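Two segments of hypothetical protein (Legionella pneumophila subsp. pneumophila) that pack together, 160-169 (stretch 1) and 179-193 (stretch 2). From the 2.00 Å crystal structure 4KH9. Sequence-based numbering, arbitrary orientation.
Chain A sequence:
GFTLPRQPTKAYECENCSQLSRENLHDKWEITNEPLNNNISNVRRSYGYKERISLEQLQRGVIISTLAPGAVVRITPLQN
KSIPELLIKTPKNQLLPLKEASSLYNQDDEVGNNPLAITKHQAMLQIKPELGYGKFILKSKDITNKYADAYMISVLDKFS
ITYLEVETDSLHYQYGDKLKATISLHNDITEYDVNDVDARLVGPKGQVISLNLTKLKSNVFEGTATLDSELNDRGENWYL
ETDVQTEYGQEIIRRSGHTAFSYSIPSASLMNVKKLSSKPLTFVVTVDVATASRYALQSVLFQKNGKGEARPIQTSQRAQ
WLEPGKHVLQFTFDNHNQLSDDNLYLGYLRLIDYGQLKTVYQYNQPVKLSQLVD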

# COMPACT_ATOMS: atom_id res chain seq x y z
N SER A 160 -5.62 13.27 -19.64
CA SER A 160 -6.90 13.58 -19.00
C SER A 160 -6.69 14.39 -17.73
O SER A 160 -5.71 14.17 -17.02
CB SER A 160 -7.65 12.31 -18.67
OG SER A 160 -8.88 12.65 -18.04
N ILE A 161 -7.62 15.31 -17.44
CA ILE A 161 -7.55 16.11 -16.20
C ILE A 161 -8.49 15.43 -15.15
O ILE A 161 -8.63 15.94 -14.04
CB ILE A 161 -7.87 17.62 -16.43
CG1 ILE A 161 -9.31 17.82 -16.95
CG2 ILE A 161 -6.82 18.24 -17.40
CD1 ILE A 161 -9.91 19.28 -16.85
N THR A 162 -9.09 14.28 -15.50
CA THR A 162 -9.98 13.52 -14.60
C THR A 162 -9.16 12.49 -13.86
O THR A 162 -8.49 11.65 -14.47
CB THR A 162 -11.16 12.87 -15.34
OG1 THR A 162 -11.98 13.88 -15.91
CG2 THR A 162 -12.05 12.02 -14.39
N TYR A 163 -9.18 12.57 -12.51
CA TYR A 163 -8.43 11.63 -11.71
C TYR A 163 -9.25 11.11 -10.55
O TYR A 163 -10.24 11.74 -10.14
CB TYR A 163 -7.12 12.25 -11.19
CG TYR A 163 -7.32 13.49 -10.34
CD1 TYR A 163 -7.51 13.39 -8.96
CD2 TYR A 163 -7.27 14.76 -10.91
CE1 TYR A 163 -7.65 14.52 -8.17
CE2 TYR A 163 -7.42 15.91 -10.12
CZ TYR A 163 -7.59 15.78 -8.75
OH TYR A 163 -7.73 16.89 -7.96
N LEU A 164 -8.83 9.97 -10.02
CA LEU A 164 -9.42 9.34 -8.85
C LEU A 164 -8.48 9.55 -7.71
O LEU A 164 -7.30 9.25 -7.85
CB LEU A 164 -9.67 7.84 -9.08
CG LEU A 164 -10.33 7.08 -7.92
CD1 LEU A 164 -11.79 7.48 -7.77
CD2 LEU A 164 -10.19 5.60 -8.11
N GLU A 165 -8.97 10.08 -6.58
CA GLU A 165 -8.12 10.27 -5.40
C GLU A 165 -8.58 9.29 -4.28
O GLU A 165 -9.76 9.21 -4.01
CB GLU A 165 -8.14 11.72 -4.93
CG GLU A 165 -7.17 11.95 -3.79
CD GLU A 165 -7.00 13.41 -3.39
OE1 GLU A 165 -6.46 14.18 -4.22
OE2 GLU A 165 -7.35 13.76 -2.24
N VAL A 166 -7.64 8.52 -3.70
CA VAL A 166 -7.92 7.55 -2.63
C VAL A 166 -6.94 7.77 -1.49
O VAL A 166 -5.80 8.19 -1.72
CB VAL A 166 -7.86 6.08 -3.13
CG1 VAL A 166 -8.84 5.84 -4.26
CG2 VAL A 166 -6.44 5.66 -3.52
N GLU A 167 -7.37 7.47 -0.27
CA GLU A 167 -6.51 7.53 0.93
C GLU A 167 -7.17 6.79 2.10
O GLU A 167 -8.38 6.66 2.11
CB GLU A 167 -6.16 8.97 1.36
CG GLU A 167 -7.34 9.85 1.70
CD GLU A 167 -6.97 11.18 2.32
OE1 GLU A 167 -6.34 11.19 3.40
OE2 GLU A 167 -7.34 12.22 1.74
N THR A 168 -6.38 6.36 3.09
CA THR A 168 -6.92 5.74 4.31
C THR A 168 -6.64 6.71 5.48
O THR A 168 -5.80 7.60 5.34
CB THR A 168 -6.40 4.32 4.53
OG1 THR A 168 -4.99 4.34 4.68
CG2 THR A 168 -6.77 3.38 3.39
N ASP A 169 -7.38 6.59 6.59
CA ASP A 169 -7.25 7.54 7.72
C ASP A 169 -5.92 7.36 8.48
O ASP A 169 -5.57 8.20 9.31
CB ASP A 169 -8.43 7.42 8.69
CG ASP A 169 -8.71 6.06 9.32
OD1 ASP A 169 -8.36 5.04 8.70
OD2 ASP A 169 -9.41 6.02 10.33
N LEU A 179 -10.71 0.52 9.61
CA LEU A 179 -10.09 1.32 8.56
C LEU A 179 -11.17 2.20 7.93
O LEU A 179 -12.25 1.70 7.65
CB LEU A 179 -9.45 0.39 7.50
CG LEU A 179 -8.74 1.08 6.31
CD1 LEU A 179 -7.62 0.23 5.81
CD2 LEU A 179 -9.70 1.28 5.15
N LYS A 180 -10.85 3.46 7.66
CA LYS A 180 -11.73 4.36 6.94
C LYS A 180 -10.99 4.86 5.67
O LYS A 180 -9.85 5.31 5.76
CB LYS A 180 -12.20 5.51 7.82
CG LYS A 180 -13.26 6.39 7.18
CD LYS A 180 -13.52 7.59 8.10
CE LYS A 180 -14.53 8.53 7.51
NZ LYS A 180 -14.60 9.81 8.28
N ALA A 181 -11.62 4.72 4.50
CA ALA A 181 -11.06 5.19 3.24
C ALA A 181 -11.92 6.29 2.64
O ALA A 181 -13.13 6.34 2.88
CB ALA A 181 -10.93 4.03 2.26
N THR A 182 -11.29 7.20 1.93
CA THR A 182 -11.98 8.26 1.20
C THR A 182 -11.63 8.07 -0.25
O THR A 182 -10.46 7.89 -0.56
CB THR A 182 -11.62 9.65 1.72
OG1 THR A 182 -11.68 9.62 3.16
CG2 THR A 182 -12.55 10.74 1.16
N ILE A 183 -12.65 8.06 -1.12
CA ILE A 183 -12.53 7.82 -2.57
C ILE A 183 -13.26 8.97 -3.26
O ILE A 183 -14.46 9.14 -3.06
CB ILE A 183 -13.13 6.41 -2.91
CG1 ILE A 183 -12.40 5.28 -2.14
CG2 ILE A 183 -13.14 6.14 -4.44
CD1 ILE A 183 -13.31 4.03 -1.74
N SER A 184 -12.53 9.75 -4.07
CA SER A 184 -13.10 10.93 -4.74
C SER A 184 -12.74 10.98 -6.20
O SER A 184 -11.61 10.68 -6.57
CB SER A 184 -12.62 12.22 -4.08
OG SER A 184 -12.39 12.05 -2.69
N LEU A 185 -13.71 11.35 -7.03
CA LEU A 185 -13.51 11.51 -8.45
C LEU A 185 -13.49 13.01 -8.77
O LEU A 185 -14.48 13.69 -8.49
CB LEU A 185 -14.58 10.77 -9.27
CG LEU A 185 -14.36 10.77 -10.81
CD1 LEU A 185 -13.08 10.02 -11.19
CD2 LEU A 185 -15.55 10.15 -11.52
N HIS A 186 -12.38 13.50 -9.36
CA HIS A 186 -12.22 14.93 -9.64
C HIS A 186 -11.94 15.26 -11.11
O HIS A 186 -11.31 14.50 -11.84
CB HIS A 186 -11.06 15.49 -8.82
CG HIS A 186 -11.20 15.35 -7.33
ND1 HIS A 186 -12.07 16.16 -6.61
CD2 HIS A 186 -10.54 14.54 -6.47
CE1 HIS A 186 -11.92 15.80 -5.34
NE2 HIS A 186 -11.00 14.85 -5.21
N ASN A 187 -12.34 16.49 -11.47
CA ASN A 187 -12.15 17.22 -12.73
C ASN A 187 -12.45 18.67 -12.37
O ASN A 187 -13.54 18.93 -11.86
CB ASN A 187 -13.05 16.64 -13.83
CG ASN A 187 -12.92 17.33 -15.16
OD1 ASN A 187 -13.32 18.49 -15.33
ND2 ASN A 187 -12.44 16.62 -16.15
N ASP A 188 -11.50 19.61 -12.54
CA ASP A 188 -11.74 20.99 -12.09
C ASP A 188 -12.77 21.77 -12.97
O ASP A 188 -13.12 22.90 -12.62
CB ASP A 188 -10.43 21.78 -11.96
CG ASP A 188 -9.62 22.03 -13.22
OD1 ASP A 188 -9.87 21.33 -14.24
OD2 ASP A 188 -8.71 22.89 -13.17
N ILE A 189 -13.31 21.15 -14.03
CA ILE A 189 -14.29 21.79 -14.91
C ILE A 189 -15.68 21.14 -14.78
O ILE A 189 -16.69 21.84 -14.94
CB ILE A 189 -13.80 21.73 -16.37
N THR A 190 -15.73 19.82 -14.52
CA THR A 190 -16.95 19.01 -14.45
C THR A 190 -17.23 18.47 -13.03
O THR A 190 -16.32 18.02 -12.33
CB THR A 190 -16.82 17.82 -15.43
OG1 THR A 190 -16.42 18.28 -16.72
CG2 THR A 190 -18.09 17.01 -15.55
N GLU A 191 -18.52 18.44 -12.66
CA GLU A 191 -19.01 17.88 -11.41
C GLU A 191 -19.69 16.57 -11.75
O GLU A 191 -20.68 16.56 -12.49
CB GLU A 191 -19.96 18.86 -10.67
CG GLU A 191 -19.30 20.14 -10.15
CD GLU A 191 -18.32 20.00 -9.00
OE1 GLU A 191 -18.60 19.23 -8.05
OE2 GLU A 191 -17.28 20.70 -9.03
N TYR A 192 -19.10 15.45 -11.30
CA TYR A 192 -19.66 14.13 -11.60
C TYR A 192 -20.60 13.67 -10.51
O TYR A 192 -20.49 14.13 -9.36
CB TYR A 192 -18.55 13.07 -11.77
CG TYR A 192 -17.53 13.37 -12.85
CD1 TYR A 192 -17.88 13.35 -14.20
CD2 TYR A 192 -16.20 13.61 -12.53
CE1 TYR A 192 -16.94 13.59 -15.20
CE2 TYR A 192 -15.25 13.84 -13.53
CZ TYR A 192 -15.63 13.84 -14.86
OH TYR A 192 -14.70 14.08 -15.86
N ASP A 193 -21.50 12.75 -10.87
CA ASP A 193 -22.38 12.00 -10.00
C ASP A 193 -22.01 10.54 -10.12
O ASP A 193 -22.16 9.95 -11.19
CB ASP A 193 -23.86 12.22 -10.28
CG ASP A 193 -24.72 11.49 -9.22
OD1 ASP A 193 -24.50 11.74 -8.01
OD2 ASP A 193 -25.49 10.59 -9.59
O HOH W 1 -10.29 10.85 -1.71

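Residues 163-168 and 179-186 run antiparallel, their axes 4.7 Å apart at closest approach, and reciprocal backbone hydrogen bonds join Tyr163 to His186, Glu165 to Ser184 and Glu167 to Thr182. The side chains of these pairs share one face of the sheet; those of Leu164, Val166, Thr168, Ala181, Ile183 and Leu185 occupy the other.

On the first face, Tyr163 adopts chi1 p (59°) with chi2 at 88°, which brings its ring across to the neighbouring strand. The backbone of His186 places its CB over one face of that ring, 3.8 Å from the Tyr163 ring centroid; chi1 m then sets the direction of the imidazole. The two rings meet obliquely, their planes at 42°, with Tyr163 CE1 3.4 Å from His186 CD2. Glu165 CB lies at the imidazole edge, 4.0 Å from His186 CD2; the t, t conformation of Glu165 extends its carboxylate beyond this contact. A water bridges Glu165 O (2.9 Å from the water O) and Ser184 OG (2.6 Å).

On the opposite face, the t, p rotamer of Leu164 brings CD1 nearer the partner strand, 3.8 Å from Ile183 CG2. Leu185 has the same rotamer, and its CD1 lies 3.9 Å from Thr162 CG2. Val166 and Ile183, both m at chi1, meet more loosely, with CG1 of Val166 4.2 Å from CG1 of Ile183.

Polar side chains secure both ends. Thr162, at chi1 m, presents OG1 to Asn187 ND2 at 2.8 Å and to Tyr192 OH at 2.7 Å, both hydrogen bonds. The t rotamer of Asn187 brings its amide to Thr162, while OD1 of the same group accepts from Ile189 N (3.0 Å) and Thr190 N (2.9 Å), linking the following turn to this contact. At the other end, Asp169, at chi1 p, turns OD1 back to accept from Lys180 N (3.1 Å), while Asp169 N donates to Lys180 O (2.9 Å).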